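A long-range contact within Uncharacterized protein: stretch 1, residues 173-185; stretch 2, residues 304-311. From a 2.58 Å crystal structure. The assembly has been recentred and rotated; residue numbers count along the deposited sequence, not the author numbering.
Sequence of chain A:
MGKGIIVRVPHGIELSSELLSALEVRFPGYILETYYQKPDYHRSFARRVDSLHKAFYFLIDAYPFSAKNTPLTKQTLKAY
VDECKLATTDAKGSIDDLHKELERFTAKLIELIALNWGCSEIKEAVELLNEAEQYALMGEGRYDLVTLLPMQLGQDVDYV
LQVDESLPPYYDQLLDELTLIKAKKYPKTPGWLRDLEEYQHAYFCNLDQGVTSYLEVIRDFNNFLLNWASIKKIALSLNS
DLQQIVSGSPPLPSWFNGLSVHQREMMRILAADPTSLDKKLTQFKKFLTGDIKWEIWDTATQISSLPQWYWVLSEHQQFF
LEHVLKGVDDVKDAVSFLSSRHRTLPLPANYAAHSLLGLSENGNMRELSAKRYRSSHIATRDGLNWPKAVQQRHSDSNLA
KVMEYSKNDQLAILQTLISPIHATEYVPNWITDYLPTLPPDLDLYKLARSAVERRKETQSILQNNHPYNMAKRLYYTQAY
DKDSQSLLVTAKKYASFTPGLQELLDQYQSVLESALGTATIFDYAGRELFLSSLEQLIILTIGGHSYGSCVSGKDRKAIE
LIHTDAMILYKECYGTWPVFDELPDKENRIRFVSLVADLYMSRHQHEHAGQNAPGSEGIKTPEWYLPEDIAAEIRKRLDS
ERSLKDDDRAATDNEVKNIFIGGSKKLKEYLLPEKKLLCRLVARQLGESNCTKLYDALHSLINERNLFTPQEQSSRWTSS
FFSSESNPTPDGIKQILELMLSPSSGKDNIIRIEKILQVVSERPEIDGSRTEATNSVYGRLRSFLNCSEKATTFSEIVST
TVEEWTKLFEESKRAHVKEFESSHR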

ATOM      1  N   GLN A 173       9.254   2.049  22.604  1.00 46.85           N
ATOM      2  CA  GLN A 173       9.961   0.876  22.141  1.00 45.61           C
ATOM      3  C   GLN A 173      10.346   1.018  20.669  1.00 43.91           C
ATOM      4  O   GLN A 173      11.493   0.827  20.288  1.00 45.34           O
ATOM      5  N   LEU A 174       9.391   1.386  19.837  1.00 45.68           N
ATOM      6  CA  LEU A 174       9.642   1.469  18.420  1.00 46.57           C
ATOM      7  C   LEU A 174      10.645   2.553  18.141  1.00 46.15           C
ATOM      8  O   LEU A 174      11.498   2.405  17.268  1.00 47.56           O
ATOM      9  N   LEU A 175      10.543   3.663  18.845  1.00 46.47           N
ATOM     10  CA  LEU A 175      11.506   4.755  18.606  1.00 47.11           C
ATOM     11  C   LEU A 175      12.912   4.277  18.875  1.00 47.92           C
ATOM     12  O   LEU A 175      13.836   4.657  18.139  1.00 45.57           O
ATOM     13  N   ASP A 176      13.066   3.439  19.911  1.00 48.40           N
ATOM     14  CA  ASP A 176      14.369   2.903  20.277  1.00 51.35           C
ATOM     15  C   ASP A 176      14.892   1.970  19.220  1.00 51.30           C
ATOM     16  O   ASP A 176      16.061   2.059  18.814  1.00 54.75           O
ATOM     17  N   GLU A 177      14.013   1.092  18.747  1.00 50.16           N
ATOM     18  CA  GLU A 177      14.352   0.244  17.614  1.00 47.04           C
ATOM     19  C   GLU A 177      14.731   1.039  16.350  1.00 45.45           C
ATOM     20  O   GLU A 177      15.654   0.663  15.647  1.00 44.09           O
ATOM     21  N   LEU A 178      14.037   2.131  16.048  1.00 44.93           N
ATOM     22  CA  LEU A 178      14.387   2.930  14.875  1.00 46.38           C
ATOM     23  C   LEU A 178      15.754   3.578  15.013  1.00 51.92           C
ATOM     24  O   LEU A 178      16.553   3.651  14.049  1.00 58.24           O
ATOM     25  N   THR A 179      16.045   4.018  16.225  1.00 54.79           N
ATOM     26  CA  THR A 179      17.349   4.573  16.544  1.00 50.66           C
ATOM     27  C   THR A 179      18.467   3.549  16.332  1.00 47.33           C
ATOM     28  O   THR A 179      19.485   3.891  15.751  1.00 49.41           O
ATOM     29  N   LEU A 180      18.285   2.311  16.802  1.00 44.55           N
ATOM     30  CA  LEU A 180      19.258   1.265  16.541  1.00 50.14           C
ATOM     31  C   LEU A 180      19.475   1.021  15.020  1.00 52.12           C
ATOM     32  O   LEU A 180      20.607   0.866  14.545  1.00 53.15           O
ATOM     33  N   ILE A 181      18.376   0.939  14.269  1.00 51.42           N
ATOM     34  CA  ILE A 181      18.450   0.730  12.833  1.00 49.14           C
ATOM     35  C   ILE A 181      19.387   1.778  12.183  1.00 47.74           C
ATOM     36  O   ILE A 181      20.277   1.414  11.431  1.00 47.92           O
ATOM     37  N   LYS A 182      19.228   3.061  12.509  1.00 47.78           N
ATOM     38  CA  LYS A 182      20.123   4.066  11.971  1.00 47.04           C
ATOM     39  C   LYS A 182      21.529   3.897  12.475  1.00 49.07           C
ATOM     40  O   LYS A 182      22.500   4.089  11.748  1.00 49.47           O
ATOM     41  N   ALA A 183      21.671   3.574  13.745  1.00 52.14           N
ATOM     42  CA  ALA A 183      23.019   3.531  14.280  1.00 52.16           C
ATOM     43  C   ALA A 183      23.814   2.381  13.646  1.00 52.05           C
ATOM     44  O   ALA A 183      25.049   2.488  13.553  1.00 51.73           O
ATOM     45  N   LYS A 184      23.117   1.321  13.198  1.00 49.32           N
ATOM     46  CA  LYS A 184      23.755   0.191  12.529  1.00 49.29           C
ATOM     47  C   LYS A 184      23.814   0.365  11.043  1.00 50.56           C
ATOM     48  O   LYS A 184      24.205  -0.553  10.312  1.00 48.11           O
ATOM     49  N   LYS A 185      23.476   1.566  10.584  1.00 55.48           N
ATOM     50  CA  LYS A 185      23.512   1.881   9.158  1.00 58.95           C
ATOM     51  C   LYS A 185      22.616   0.969   8.316  1.00 52.31           C
ATOM     52  O   LYS A 185      23.043   0.522   7.265  1.00 47.29           O
ATOM     53  N   SER A 304      20.328 -10.522  16.240  1.00 56.49           N
ATOM     54  CA  SER A 304      19.482 -10.255  17.401  1.00 54.05           C
ATOM     55  C   SER A 304      19.611  -8.853  17.936  1.00 54.69           C
ATOM     56  O   SER A 304      18.884  -8.467  18.835  1.00 50.51           O
ATOM     57  N   SER A 305      20.539  -8.082  17.395  1.00 60.45           N
ATOM     58  CA  SER A 305      20.639  -6.653  17.758  1.00 62.82           C
ATOM     59  C   SER A 305      19.467  -5.771  17.304  1.00 56.01           C
ATOM     60  O   SER A 305      19.243  -4.715  17.869  1.00 54.43           O
ATOM     61  N   LEU A 306      18.792  -6.179  16.234  1.00 50.69           N
ATOM     62  CA  LEU A 306      17.643  -5.488  15.722  1.00 46.31           C
ATOM     63  C   LEU A 306      16.421  -6.380  15.859  1.00 47.16           C
ATOM     64  O   LEU A 306      16.506  -7.569  15.929  1.00 47.75           O
ATOM     65  N   PRO A 307      15.260  -5.780  15.910  1.00 50.96           N
ATOM     66  CA  PRO A 307      14.038  -6.535  16.135  1.00 49.40           C
ATOM     67  C   PRO A 307      13.561  -7.362  14.958  1.00 47.90           C
ATOM     68  O   PRO A 307      13.761  -6.998  13.806  1.00 45.35           O
ATOM     69  N   GLN A 308      12.920  -8.482  15.282  1.00 46.73           N
ATOM     70  CA  GLN A 308      12.463  -9.457  14.295  1.00 44.36           C
ATOM     71  C   GLN A 308      11.467  -8.861  13.290  1.00 43.85           C
ATOM     72  O   GLN A 308      11.488  -9.214  12.125  1.00 47.17           O
ATOM     73  N   TRP A 309      10.621  -7.925  13.703  1.00 42.94           N
ATOM     74  CA  TRP A 309       9.770  -7.258  12.736  1.00 40.34           C
ATOM     75  C   TRP A 309      10.559  -6.583  11.624  1.00 43.62           C
ATOM     76  O   TRP A 309      10.078  -6.479  10.517  1.00 50.39           O
ATOM     77  N   TYR A 310      11.759  -6.110  11.909  1.00 45.77           N
ATOM     78  CA  TYR A 310      12.558  -5.412  10.916  1.00 43.59           C
ATOM     79  C   TYR A 310      13.043  -6.416   9.901  1.00 45.33           C
ATOM     80  O   TYR A 310      12.945  -6.176   8.693  1.00 46.75           O
ATOM     81  N   TRP A 311      13.519  -7.568  10.370  1.00 44.79           N
ATOM     82  CA  TRP A 311      14.157  -8.542   9.456  1.00 45.40           C
ATOM     83  C   TRP A 311      13.203  -9.191   8.442  1.00 43.50           C
ATOM     84  O   TRP A 311      13.630  -9.669   7.413  1.00 45.18           O
TER

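One face of a helix does the work here, meeting a loop that turns into a short helix at Gln308. Along stretch 1 the contacting residues are Leu174, Glu177, Leu178, Leu180, Ile181 and Lys184, the three-and-four spacing that keeps side chains on one helical face; Leu175, Asp176, Thr179, Lys182 and Ala183 stay out of reach.

Leu174 leaves its backbone sideways, but its t, p rotamer brings CD1 to 3.5 Å from Trp309 CZ2, packing against the indole obliquely. One turn on, Glu177 points toward stretch 2 with chi1 m and chi2 t. Its OE1 accepts a hydrogen bond from Trp309 NE1 at 2.8 Å, with an N-H...acceptor angle of 158°. This satisfies the buried indole NH, with the acceptor at the ring edge, near its plane. The carboxylate also has hydrogen-bond partners elsewhere in the structure, while Glu177 OE2 lies 3.7 Å from Pro307 CB. Leu178, m and t, adds a lighter touch at the indole edge, CD2 to Trp309 CH2 at 4.2 Å. Trp309, chi1 p, is thus a knob in a hole made by Leu174, Glu177, Leu178 and Ile181.

Leu180, Ile181 and Lys184 all point toward stretch 2. Leu180, m and t, lies at the more exposed margin: its CB is 3.6 Å from Leu306 CD2, and its CD1 is 3.6 Å from Ser305 O. Ile181, also m and t, buries the most area of stretch 1 and joins three partners. Its CG1 lies 3.8 Å from Leu306 CD2 and sits over the Tyr310 ring in a CH-pi contact, 4.2 Å from the centroid; its CD1 comes within 4.0 Å of Trp309 CH2.

Lys184, m, t, t, m and just past the helix, contributes its aliphatic chain, CE resting 3.6 Å from Ser305 CB. The design reads simply: a greasy stripe, with one buried acceptor placed for the indole nitrogen.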

ATOM      1  CB  GLN A 173       9.179  -0.413  22.403  1.00 46.24           C
ATOM      2  CG  GLN A 173      10.029  -1.579  21.968  1.00 51.52           C
ATOM      3  CD  GLN A 173       9.513  -2.976  22.290  1.00 57.07           C
ATOM      4  OE1 GLN A 173      10.252  -3.855  22.357  1.00 56.07           O
ATOM      5  NE2 GLN A 173       8.310  -3.193  22.372  1.00 54.21           N
ATOM      6  CB  LEU A 174       8.361   1.757  17.629  1.00 50.92           C
ATOM      7  CG  LEU A 174       8.596   1.784  16.097  1.00 51.64           C
ATOM      8  CD1 LEU A 174       8.491   0.384  15.534  1.00 52.37           C
ATOM      9  CD2 LEU A 174       7.620   2.690  15.386  1.00 54.25           C
ATOM     10  CB  LEU A 175      11.202   5.994  19.463  1.00 44.88           C
ATOM     11  CG  LEU A 175       9.846   6.630  19.204  1.00 44.72           C
ATOM     12  CD1 LEU A 175       9.680   7.899  19.994  1.00 43.64           C
ATOM     13  CD2 LEU A 175       9.723   6.943  17.729  1.00 45.05           C
ATOM     14  CB  ASP A 176      14.303   2.154  21.610  1.00 55.92           C
ATOM     15  CG  ASP A 176      14.063   3.083  22.793  1.00 59.56           C
ATOM     16  OD1 ASP A 176      14.412   4.306  22.735  1.00 59.60           O
ATOM     17  OD2 ASP A 176      13.490   2.571  23.775  1.00 60.70           O
ATOM     18  CB  GLU A 177      13.221  -0.712  17.330  1.00 47.41           C
ATOM     19  CG  GLU A 177      12.977  -1.742  18.430  1.00 46.51           C
ATOM     20  CD  GLU A 177      11.606  -2.374  18.317  1.00 47.86           C
ATOM     21  OE1 GLU A 177      10.734  -1.869  17.567  1.00 48.05           O
ATOM     22  OE2 GLU A 177      11.381  -3.388  18.981  1.00 48.26           O
ATOM     23  CB  LEU A 178      13.318   3.977  14.579  1.00 46.45           C
ATOM     24  CG  LEU A 178      11.966   3.405  14.158  1.00 43.59           C
ATOM     25  CD1 LEU A 178      10.931   4.510  14.103  1.00 44.02           C
ATOM     26  CD2 LEU A 178      12.009   2.698  12.814  1.00 41.76           C
ATOM     27  CB  THR A 179      17.322   5.090  17.998  1.00 54.33           C
ATOM     28  OG1 THR A 179      16.361   6.151  18.096  1.00 51.12           O
ATOM     29  CG2 THR A 179      18.718   5.596  18.451  1.00 55.16           C
ATOM     30  CB  LEU A 180      18.813  -0.053  17.188  1.00 54.64           C
ATOM     31  CG  LEU A 180      19.003  -0.193  18.686  1.00 62.27           C
ATOM     32  CD1 LEU A 180      18.329  -1.469  19.195  1.00 67.24           C
ATOM     33  CD2 LEU A 180      20.484  -0.205  19.040  1.00 62.78           C
ATOM     34  CB  ILE A 181      17.027   0.692  12.207  1.00 49.96           C
ATOM     35  CG1 ILE A 181      16.281  -0.570  12.650  1.00 50.94           C
ATOM     36  CG2 ILE A 181      17.078   0.677  10.679  1.00 50.37           C
ATOM     37  CD1 ILE A 181      14.777  -0.473  12.548  1.00 51.79           C
ATOM     38  CB  LYS A 182      19.746   5.450  12.402  1.00 48.72           C
ATOM     39  CG  LYS A 182      18.379   5.886  12.000  1.00 52.71           C
ATOM     40  CD  LYS A 182      18.192   7.353  12.348  1.00 53.41           C
ATOM     41  CE  LYS A 182      18.976   8.273  11.420  1.00 52.68           C
ATOM     42  NZ  LYS A 182      18.563   9.687  11.632  1.00 52.31           N
ATOM     43  CB  ALA A 183      23.005   3.452  15.790  1.00 49.13           C
ATOM     44  CB  LYS A 184      23.109  -1.140  12.953  1.00 53.67           C
ATOM     45  CG  LYS A 184      23.226  -1.316  14.458  1.00 55.25           C
ATOM     46  CD  LYS A 184      22.855  -2.682  14.968  1.00 62.42           C
ATOM     47  CE  LYS A 184      22.853  -2.656  16.503  1.00 72.50           C
ATOM     48  NZ  LYS A 184      24.198  -2.945  17.100  1.00 77.05           N
ATOM     49  CB  LYS A 185      24.940   1.791   8.620  1.00 64.59           C
ATOM     50  CG  LYS A 185      25.982   2.182   9.639  1.00 77.41           C
ATOM     51  CD  LYS A 185      26.663   3.487   9.331  1.00 85.46           C
ATOM     52  CE  LYS A 185      27.595   3.830  10.485  1.00 94.72           C
ATOM     53  NZ  LYS A 185      28.944   4.224  10.007  1.00 99.38           N
ATOM     54  CB  SER A 304      19.774 -11.249  18.523  1.00 51.30           C
ATOM     55  OG  SER A 304      21.085 -11.072  18.975  1.00 47.54           O
ATOM     56  CB  SER A 305      21.907  -6.069  17.153  1.00 65.68           C
ATOM     57  OG  SER A 305      23.015  -6.596  17.818  1.00 73.68           O
ATOM     58  CB  LEU A 306      17.868  -5.124  14.278  1.00 44.18           C
ATOM     59  CG  LEU A 306      18.930  -4.057  14.147  1.00 44.32           C
ATOM     60  CD1 LEU A 306      19.298  -3.843  12.672  1.00 43.60           C
ATOM     61  CD2 LEU A 306      18.450  -2.776  14.807  1.00 45.79           C
ATOM     62  CB  PRO A 307      13.036  -5.449  16.425  1.00 50.62           C
ATOM     63  CG  PRO A 307      13.558  -4.270  15.663  1.00 51.30           C
ATOM     64  CD  PRO A 307      15.028  -4.331  15.756  1.00 49.36           C
ATOM     65  CB  GLN A 308      11.886 -10.651  15.036  1.00 44.36           C
ATOM     66  CG  GLN A 308      11.575 -11.869  14.204  1.00 47.14           C
ATOM     67  CD  GLN A 308      10.928 -12.969  15.047  1.00 53.45           C
ATOM     68  OE1 GLN A 308      10.377 -12.710  16.124  1.00 53.77           O
ATOM     69  NE2 GLN A 308      10.975 -14.202  14.554  1.00 55.21           N
ATOM     70  CB  TRP A 309       8.817  -6.264  13.382  1.00 37.98           C
ATOM     71  CG  TRP A 309       9.397  -5.054  13.987  1.00 36.53           C
ATOM     72  CD1 TRP A 309       9.504  -4.794  15.302  1.00 36.76           C
ATOM     73  CD2 TRP A 309       9.876  -3.904  13.306  1.00 37.51           C
ATOM     74  NE1 TRP A 309      10.032  -3.552  15.497  1.00 37.80           N
ATOM     75  CE2 TRP A 309      10.284  -2.990  14.272  1.00 39.34           C
ATOM     76  CE3 TRP A 309       9.994  -3.549  11.959  1.00 41.43           C
ATOM     77  CZ2 TRP A 309      10.824  -1.724  13.935  1.00 40.92           C
ATOM     78  CZ3 TRP A 309      10.532  -2.280  11.625  1.00 40.86           C
ATOM     79  CH2 TRP A 309      10.923  -1.397  12.609  1.00 39.18           C
ATOM     80  CB  TYR A 310      13.737  -4.699  11.567  1.00 43.71           C
ATOM     81  CG  TYR A 310      14.641  -4.068  10.600  1.00 44.30           C
ATOM     82  CD1 TYR A 310      14.234  -2.948   9.887  1.00 44.23           C
ATOM     83  CD2 TYR A 310      15.918  -4.578  10.366  1.00 42.44           C
ATOM     84  CE1 TYR A 310      15.073  -2.352   8.955  1.00 43.41           C
ATOM     85  CE2 TYR A 310      16.763  -3.979   9.431  1.00 41.79           C
ATOM     86  CZ  TYR A 310      16.336  -2.862   8.723  1.00 41.93           C
ATOM     87  OH  TYR A 310      17.143  -2.233   7.776  1.00 42.93           O
ATOM     88  CB  TRP A 311      14.905  -9.641  10.242  1.00 45.77           C
ATOM     89  CG  TRP A 311      16.063  -9.148  11.103  1.00 46.16           C
ATOM     90  CD1 TRP A 311      16.164  -9.257  12.440  1.00 47.54           C
ATOM     91  CD2 TRP A 311      17.258  -8.481  10.664  1.00 46.83           C
ATOM     92  NE1 TRP A 311      17.336  -8.694  12.869  1.00 51.39           N
ATOM     93  CE2 TRP A 311      18.029  -8.221  11.792  1.00 46.99           C
ATOM     94  CE3 TRP A 311      17.756  -8.109   9.421  1.00 50.42           C
ATOM     95  CZ2 TRP A 311      19.251  -7.585  11.726  1.00 47.76           C
ATOM     96  CZ3 TRP A 311      18.990  -7.478   9.358  1.00 48.62           C
ATOM     97  CH2 TRP A 311      19.723  -7.241  10.490  1.00 47.09           C
TER